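Local structure of glutamine aminotransferase class-II domain protein (Ruegeria pomeroyi, 3MDN) at residues W6-G11 / C110-G115; L83-V88 / S188-D193. The protein is probably a class-II glutamine amidotransferase of the N-terminal nucleophile clan, likely to release ammonia from glutamine. All coordinates share one frame; numbering follows the deposited sequence.

How the contacts relate
Contacts 1 and 2 both lie in the core, their centres about 2 Å apart, and both join the same two antiparallel sheets. Strands 6-10 and 84-87 are neighbours in one sheet, strands 109-114 and 185-192 in the other, and the backbone ties each pair: A7 O probably accepts from S86 N, and N114 N probably donates to S188 O. The chemistry differs. Contact 1 sets an indole against a selenomethionine and ends at the partly exposed N114, whereas contact 2 is wholly buried and led by leucine methyls set against a carbonyl, an alanine and a serine hydroxyl.

Contact 1 (W6-G11 / C110-G115); sequences WAAYHG and CFMHNG
The indole of W6 meets N114 at its edge, where N114 CB lies in the ring plane 3.7 Å from NE1, while M112, a selenomethionine, comes in obliquely with its terminal methyl. The pairing belongs to the stacked β-sheets of the Ntn-hydrolase αββα sandwich: strand 6-10 lies in one sheet and strand 109-114 in the other, and the axes of 6-10 and 110-114 approach to 9.0 Å. M112 CG sits between the backbone N and the carbonyl carbon (chi1 58°), and from there the chain runs extended to the methyl. M112 CE touches W6 CE3 at 3.6 Å and is also 3.8 Å from W6 CB. The same methyl comes within 3.4 Å of A7 O, and A8 CB lies 4.3 Å from M112 CE as a looser neighbour. This is a Met-aromatic contact: M112 SE stands 5.0 Å from the centroid of the five-membered ring of W6, 41° off the ring normal. The buried indole N-H is satisfied by S188 OG on strand 185-192, which helps hold the rotation of the ring, and A190 of that strand packs against it too. An alanine at W6 would probably leave S188 OG without this donor and open a gap beside the M112 methyl and N114 CB. On the other side of strand 109-114, F111 packs on F149 and L148 of helix 144-154, one of the outer helices of the sandwich. N114 and G115 recall the Asn-Gly pair that forms the oxyanion hole in class-II relatives, and N114 also touches C4, the first modelled residue. The amide plane of N114 is turned 68° from the indole, and its CB is also 3.8 Å from W6 CD1.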
ATOM      1  N   TRP D   6     -21.338  -7.231  -0.010  1.00 39.37           N
ATOM      2  CA  TRP D   6     -21.506  -5.861  -0.493  1.00 36.96           C
ATOM      3  C   TRP D   6     -22.735  -5.149   0.104  1.00 35.04           C
ATOM      4  O   TRP D   6     -23.655  -5.804   0.614  1.00 33.85           O
ATOM      5  CB  TRP D   6     -21.453  -5.775  -2.018  1.00 37.26           C
ATOM      6  CG  TRP D   6     -22.537  -6.489  -2.858  1.00 40.95           C
ATOM      7  CD1 TRP D   6     -22.360  -7.595  -3.656  1.00 44.04           C
ATOM      8  CD2 TRP D   6     -23.914  -6.083  -3.051  1.00 40.20           C
ATOM      9  NE1 TRP D   6     -23.537  -7.906  -4.318  1.00 45.15           N
ATOM     10  CE2 TRP D   6     -24.503  -7.002  -3.956  1.00 42.44           C
ATOM     11  CE3 TRP D   6     -24.694  -5.037  -2.555  1.00 35.61           C
ATOM     12  CZ2 TRP D   6     -25.844  -6.904  -4.358  1.00 40.36           C
ATOM     13  CZ3 TRP D   6     -26.019  -4.943  -2.960  1.00 35.77           C
ATOM     14  CH2 TRP D   6     -26.584  -5.872  -3.839  1.00 35.96           C
ATOM     15  N   ALA D   7     -22.728  -3.815   0.061  1.00 31.92           N
ATOM     16  CA  ALA D   7     -23.869  -3.019   0.494  1.00 29.88           C
ATOM     17  C   ALA D   7     -24.052  -1.761  -0.349  1.00 28.27           C
ATOM     18  O   ALA D   7     -23.070  -1.128  -0.762  1.00 28.21           O
ATOM     19  CB  ALA D   7     -23.748  -2.658   1.962  1.00 29.83           C
ATOM     20  N   ALA D   8     -25.309  -1.406  -0.601  1.00 25.57           N
ATOM     21  CA  ALA D   8     -25.654  -0.223  -1.381  1.00 24.78           C
ATOM     22  C   ALA D   8     -26.722   0.600  -0.672  1.00 24.59           C
ATOM     23  O   ALA D   8     -27.541   0.065   0.082  1.00 24.99           O
ATOM     24  CB  ALA D   8     -26.112  -0.604  -2.803  1.00 23.29           C
ATOM     25  N   TYR D   9     -26.737   1.901  -0.935  1.00 24.44           N
ATOM     26  CA  TYR D   9     -27.653   2.785  -0.246  1.00 24.02           C
ATOM     27  C   TYR D   9     -28.234   3.839  -1.179  1.00 24.57           C
ATOM     28  O   TYR D   9     -27.537   4.370  -2.031  1.00 24.09           O
ATOM     29  CB  TYR D   9     -26.970   3.410   0.968  1.00 23.04           C
ATOM     30  CG  TYR D   9     -27.869   4.358   1.732  1.00 22.09           C
ATOM     31  CD1 TYR D   9     -28.797   3.880   2.648  1.00 21.74           C
ATOM     32  CD2 TYR D   9     -27.790   5.749   1.532  1.00 21.48           C
ATOM     33  CE1 TYR D   9     -29.652   4.755   3.364  1.00 21.75           C
ATOM     34  CE2 TYR D   9     -28.653   6.633   2.234  1.00 22.79           C
ATOM     35  CZ  TYR D   9     -29.586   6.104   3.144  1.00 20.98           C
ATOM     36  OH  TYR D   9     -30.403   6.939   3.853  1.00 22.31           O
ATOM     37  N   HIS D  10     -29.527   4.110  -1.018  1.00 25.03           N
ATOM     38  CA  HIS D  10     -30.228   5.140  -1.791  1.00 26.25           C
ATOM     39  C   HIS D  10     -31.295   5.827  -0.890  1.00 26.09           C
ATOM     40  O   HIS D  10     -32.262   5.180  -0.449  1.00 25.56           O
ATOM     41  CB  HIS D  10     -30.857   4.482  -3.021  1.00 26.83           C
ATOM     42  CG  HIS D  10     -31.469   5.440  -3.996  1.00 30.68           C
ATOM     43  ND1 HIS D  10     -32.553   6.228  -3.686  1.00 36.16           N
ATOM     44  CD2 HIS D  10     -31.192   5.689  -5.298  1.00 33.84           C
ATOM     45  CE1 HIS D  10     -32.883   6.963  -4.736  1.00 36.32           C
ATOM     46  NE2 HIS D  10     -32.060   6.666  -5.723  1.00 32.91           N
ATOM     47  N   GLY D  11     -31.081   7.109  -0.570  1.00 25.78           N
ATOM     48  CA  GLY D  11     -32.008   7.880   0.262  1.00 25.71           C
ATOM     49  C   GLY D  11     -31.393   9.167   0.822  1.00 26.07           C
ATOM     50  O   GLY D  11     -30.469   9.752   0.234  1.00 25.90           O
ATOM     51  N   CYS D 110     -21.688   3.290 -11.970  1.00 25.97           N
ATOM     52  CA  CYS D 110     -20.787   2.441 -11.204  1.00 27.50           C
ATOM     53  C   CYS D 110     -21.456   1.121 -11.007  1.00 27.50           C
ATOM     54  O   CYS D 110     -22.660   1.012 -11.219  1.00 29.45           O
ATOM     55  CB  CYS D 110     -20.402   3.060  -9.857  1.00 27.57           C
ATOM     56  SG  CYS D 110     -21.781   3.481  -8.782  1.00 28.13           S
ATOM     57  N   PHE D 111     -20.701   0.117 -10.584  1.00 27.72           N
ATOM     58  CA  PHE D 111     -21.157  -1.255 -10.727  1.00 28.07           C
ATOM     59  C   PHE D 111     -20.312  -2.170  -9.854  1.00 27.26           C
ATOM     60  O   PHE D 111     -19.109  -1.996  -9.757  1.00 27.67           O
ATOM     61  CB  PHE D 111     -20.997  -1.629 -12.210  1.00 28.60           C
ATOM     62  CG  PHE D 111     -21.444  -3.024 -12.564  1.00 29.06           C
ATOM     63  CD1 PHE D 111     -20.586  -4.101 -12.406  1.00 30.67           C
ATOM     64  CD2 PHE D 111     -22.707  -3.241 -13.093  1.00 30.77           C
ATOM     65  CE1 PHE D 111     -20.988  -5.376 -12.743  1.00 32.29           C
ATOM     66  CE2 PHE D 111     -23.127  -4.513 -13.440  1.00 33.46           C
ATOM     67  CZ  PHE D 111     -22.267  -5.586 -13.258  1.00 34.80           C
HETATM   68  N   MSE D 112     -20.948  -3.116  -9.197  1.00 28.28           N
HETATM   69  CA  MSE D 112     -20.243  -4.175  -8.474  1.00 28.78           C
HETATM   70  C   MSE D 112     -21.016  -5.500  -8.560  1.00 29.32           C
HETATM   71  O   MSE D 112     -22.233  -5.509  -8.766  1.00 28.87           O
HETATM   72  CB  MSE D 112     -19.969  -3.783  -7.025  1.00 28.91           C
HETATM   73  CG  MSE D 112     -21.169  -3.445  -6.211  1.00 32.96           C
HETATM   74 SE   MSE D 112     -20.596  -2.932  -4.416  1.00 40.45          SE
HETATM   75  CE  MSE D 112     -22.422  -2.545  -3.766  1.00 39.64           C
ATOM     76  N   HIS D 113     -20.286  -6.602  -8.434  1.00 27.77           N
ATOM     77  CA  HIS D 113     -20.785  -7.900  -8.789  1.00 27.53           C
ATOM     78  C   HIS D 113     -20.172  -8.914  -7.823  1.00 27.18           C
ATOM     79  O   HIS D 113     -18.998  -8.866  -7.518  1.00 26.16           O
ATOM     80  CB  HIS D 113     -20.410  -8.205 -10.258  1.00 27.83           C
ATOM     81  CG  HIS D 113     -20.326  -9.669 -10.594  1.00 29.07           C
ATOM     82  ND1 HIS D 113     -21.437 -10.474 -10.732  1.00 29.99           N
ATOM     83  CD2 HIS D 113     -19.257 -10.460 -10.860  1.00 29.17           C
ATOM     84  CE1 HIS D 113     -21.060 -11.704 -11.042  1.00 28.05           C
ATOM     85  NE2 HIS D 113     -19.740 -11.721 -11.129  1.00 29.58           N
ATOM     86  N   ASN D 114     -21.021  -9.797  -7.338  1.00 26.97           N
ATOM     87  CA  ASN D 114     -20.677 -10.949  -6.541  1.00 27.63           C
ATOM     88  C   ASN D 114     -21.037 -12.173  -7.416  1.00 27.63           C
ATOM     89  O   ASN D 114     -22.158 -12.249  -7.972  1.00 27.02           O
ATOM     90  CB  ASN D 114     -21.548 -10.893  -5.261  1.00 28.01           C
ATOM     91  CG  ASN D 114     -21.038 -11.763  -4.150  1.00 32.15           C
ATOM     92  OD1 ASN D 114     -21.593 -11.745  -3.043  1.00 38.47           O
ATOM     93  ND2 ASN D 114     -19.997 -12.540  -4.411  1.00 34.52           N
ATOM     94  N   GLY D 115     -20.085 -13.092  -7.568  1.00 26.60           N
ATOM     95  CA  GLY D 115     -20.305 -14.377  -8.243  1.00 26.59           C
ATOM     96  C   GLY D 115     -19.169 -14.676  -9.231  1.00 26.97           C
ATOM     97  O   GLY D 115     -18.033 -14.259  -9.027  1.00 26.21           O
TER

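Contact 2 (L83-V88 / S188-D193); sequences LFLSHV and SAAFSD
Leucine-led packing between two stacked sheets joins strand 84-87 to strand 185-192 in the buried middle of the chain. L85 carries its centre. L85 CG, anti to the carbonyl carbon (chi1 -87°), lies 4.4 Å from A190 CB. L85 CD2 comes 3.6 Å from A190 O and also reaches F191 CA, at 4.0 Å. The other branch, L85 CD1, stands 4.3 Å from S192 CB. The axes of 84-87 and 188-192 come within 7.9 Å, their directions 148° apart, roughly antiparallel, across the interface between the two β-layers of the Ntn-hydrolase αββα sandwich. Toward one end, L83 straddles the serine hydroxyl: L83 CD1 and L83 CD2 are each 3.3 Å from S192 OG. That oxygen is anti to its backbone N (chi1 -173°) and is hydrogen-bonded to G194 N and T196 O in the turn that follows, so its polar needs are met locally while the leucine methyls crowd it. F191 points its CB away from strand 84-87, and its ring packs on Y198 of the adjacent strand 197-203.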
ATOM      1  N   LEU D  83     -26.322   8.199  -2.146  1.00 23.52           N
ATOM      2  CA  LEU D  83     -26.294   7.093  -3.100  1.00 24.28           C
ATOM      3  C   LEU D  83     -24.898   6.553  -3.204  1.00 24.58           C
ATOM      4  O   LEU D  83     -24.000   7.227  -3.744  1.00 24.28           O
ATOM      5  CB  LEU D  83     -26.787   7.527  -4.497  1.00 24.18           C
ATOM      6  CG  LEU D  83     -27.561   6.446  -5.288  1.00 26.03           C
ATOM      7  CD1 LEU D  83     -28.119   7.018  -6.610  1.00 26.29           C
ATOM      8  CD2 LEU D  83     -26.763   5.153  -5.568  1.00 24.34           C
ATOM      9  N   PHE D  84     -24.685   5.352  -2.676  1.00 24.16           N
ATOM     10  CA  PHE D  84     -23.359   4.773  -2.772  1.00 25.40           C
ATOM     11  C   PHE D  84     -23.356   3.237  -2.794  1.00 26.42           C
ATOM     12  O   PHE D  84     -24.354   2.618  -2.455  1.00 25.48           O
ATOM     13  CB  PHE D  84     -22.432   5.322  -1.681  1.00 24.08           C
ATOM     14  CG  PHE D  84     -22.877   5.017  -0.263  1.00 23.49           C
ATOM     15  CD1 PHE D  84     -22.368   3.929   0.410  1.00 21.32           C
ATOM     16  CD2 PHE D  84     -23.764   5.859   0.400  1.00 19.48           C
ATOM     17  CE1 PHE D  84     -22.752   3.672   1.716  1.00 24.11           C
ATOM     18  CE2 PHE D  84     -24.144   5.624   1.702  1.00 18.81           C
ATOM     19  CZ  PHE D  84     -23.648   4.533   2.367  1.00 22.19           C
ATOM     20  N   LEU D  85     -22.205   2.663  -3.171  1.00 27.72           N
ATOM     21  CA  LEU D  85     -22.018   1.217  -3.326  1.00 29.44           C
ATOM     22  C   LEU D  85     -20.711   0.893  -2.624  1.00 30.57           C
ATOM     23  O   LEU D  85     -19.723   1.605  -2.861  1.00 29.46           O
ATOM     24  CB  LEU D  85     -21.888   0.890  -4.829  1.00 29.42           C
ATOM     25  CG  LEU D  85     -23.157   0.629  -5.679  1.00 32.05           C
ATOM     26  CD1 LEU D  85     -24.098   1.799  -5.679  1.00 33.14           C
ATOM     27  CD2 LEU D  85     -22.711   0.283  -7.117  1.00 36.38           C
ATOM     28  N   SER D  86     -20.680  -0.154  -1.796  1.00 31.57           N
ATOM     29  CA  SER D  86     -19.454  -0.598  -1.132  1.00 34.46           C
ATOM     30  C   SER D  86     -19.323  -2.121  -1.047  1.00 36.64           C
ATOM     31  O   SER D  86     -20.340  -2.813  -0.974  1.00 36.44           O
ATOM     32  CB  SER D  86     -19.279   0.048   0.230  1.00 34.24           C
ATOM     33  OG  SER D  86     -20.451  -0.024   0.979  1.00 38.22           O
ATOM     34  N   HIS D  87     -18.085  -2.648  -1.067  1.00 39.24           N
ATOM     35  CA  HIS D  87     -17.846  -4.053  -1.524  1.00 42.75           C
ATOM     36  C   HIS D  87     -16.516  -4.678  -1.075  1.00 43.84           C
ATOM     37  O   HIS D  87     -15.455  -4.231  -1.479  1.00 44.21           O
ATOM     38  CB  HIS D  87     -18.021  -4.167  -3.084  1.00 44.28           C
ATOM     39  CG  HIS D  87     -17.647  -5.514  -3.671  1.00 47.84           C
ATOM     40  ND1 HIS D  87     -18.534  -6.576  -3.752  1.00 50.68           N
ATOM     41  CD2 HIS D  87     -16.487  -5.959  -4.217  1.00 50.14           C
ATOM     42  CE1 HIS D  87     -17.931  -7.617  -4.305  1.00 51.56           C
ATOM     43  NE2 HIS D  87     -16.687  -7.268  -4.601  1.00 52.39           N
ATOM     44  N   VAL D  88     -16.592  -5.735  -0.260  1.00 45.25           N
ATOM     45  CA  VAL D  88     -15.417  -6.418   0.282  1.00 46.26           C
ATOM     46  C   VAL D  88     -14.956  -7.543  -0.633  1.00 46.79           C
ATOM     47  O   VAL D  88     -14.115  -7.325  -1.515  1.00 47.41           O
ATOM     48  CB  VAL D  88     -15.649  -6.954   1.731  1.00 46.60           C
ATOM     49  CG1 VAL D  88     -14.662  -8.092   2.067  1.00 47.50           C
ATOM     50  CG2 VAL D  88     -15.539  -5.815   2.765  1.00 46.54           C
ATOM     51  N   SER D 188     -24.953 -11.631  -8.551  1.00 27.18           N
ATOM     52  CA  SER D 188     -25.715 -10.640  -7.851  1.00 27.95           C
ATOM     53  C   SER D 188     -24.904  -9.399  -8.141  1.00 28.52           C
ATOM     54  O   SER D 188     -23.653  -9.423  -8.103  1.00 29.78           O
ATOM     55  CB  SER D 188     -25.777 -10.934  -6.350  1.00 28.16           C
ATOM     56  OG  SER D 188     -24.616 -10.390  -5.764  1.00 32.11           O
ATOM     57  N   ALA D 189     -25.577  -8.325  -8.521  1.00 27.81           N
ATOM     58  CA  ALA D 189     -24.868  -7.092  -8.872  1.00 26.68           C
ATOM     59  C   ALA D 189     -25.674  -5.908  -8.369  1.00 26.53           C
ATOM     60  O   ALA D 189     -26.918  -5.989  -8.294  1.00 25.67           O
ATOM     61  CB  ALA D 189     -24.727  -6.992 -10.378  1.00 26.89           C
ATOM     62  N   ALA D 190     -24.975  -4.825  -8.029  1.00 25.32           N
ATOM     63  CA  ALA D 190     -25.605  -3.518  -7.755  1.00 25.02           C
ATOM     64  C   ALA D 190     -24.958  -2.495  -8.636  1.00 25.14           C
ATOM     65  O   ALA D 190     -23.762  -2.600  -8.947  1.00 26.01           O
ATOM     66  CB  ALA D 190     -25.449  -3.115  -6.284  1.00 25.95           C
ATOM     67  N   PHE D 191     -25.729  -1.516  -9.080  1.00 23.82           N
ATOM     68  CA  PHE D 191     -25.229  -0.558 -10.052  1.00 24.27           C
ATOM     69  C   PHE D 191     -26.119   0.696 -10.069  1.00 23.95           C
ATOM     70  O   PHE D 191     -27.256   0.627  -9.662  1.00 22.69           O
ATOM     71  CB  PHE D 191     -25.020  -1.178 -11.452  1.00 23.98           C
ATOM     72  CG  PHE D 191     -26.231  -1.872 -12.029  1.00 26.03           C
ATOM     73  CD1 PHE D 191     -26.587  -3.156 -11.626  1.00 25.87           C
ATOM     74  CD2 PHE D 191     -27.005  -1.252 -13.003  1.00 26.03           C
ATOM     75  CE1 PHE D 191     -27.716  -3.782 -12.160  1.00 28.12           C
ATOM     76  CE2 PHE D 191     -28.128  -1.878 -13.542  1.00 26.97           C
ATOM     77  CZ  PHE D 191     -28.470  -3.140 -13.148  1.00 24.86           C
ATOM     78  N   SER D 192     -25.560   1.842 -10.478  1.00 24.93           N
ATOM     79  CA  SER D 192     -26.254   3.149 -10.377  1.00 25.12           C
ATOM     80  C   SER D 192     -25.808   4.102 -11.453  1.00 25.28           C
ATOM     81  O   SER D 192     -24.660   4.025 -11.947  1.00 25.40           O
ATOM     82  CB  SER D 192     -25.963   3.817  -9.022  1.00 25.50           C
ATOM     83  OG  SER D 192     -26.738   5.007  -8.831  1.00 25.42           O
ATOM     84  N   ASP D 193     -26.678   5.047 -11.784  1.00 25.48           N
ATOM     85  CA  ASP D 193     -26.298   6.146 -12.675  1.00 25.92           C
ATOM     86  C   ASP D 193     -26.209   7.411 -11.862  1.00 26.39           C
ATOM     87  O   ASP D 193     -26.103   8.486 -12.412  1.00 26.63           O
ATOM     88  CB  ASP D 193     -27.313   6.329 -13.815  1.00 26.48           C
ATOM     89  CG  ASP D 193     -28.755   6.467 -13.308  1.00 26.10           C
ATOM     90  OD1 ASP D 193     -28.961   6.589 -12.071  1.00 25.33           O
ATOM     91  OD2 ASP D 193     -29.688   6.435 -14.141  1.00 26.25           O
TER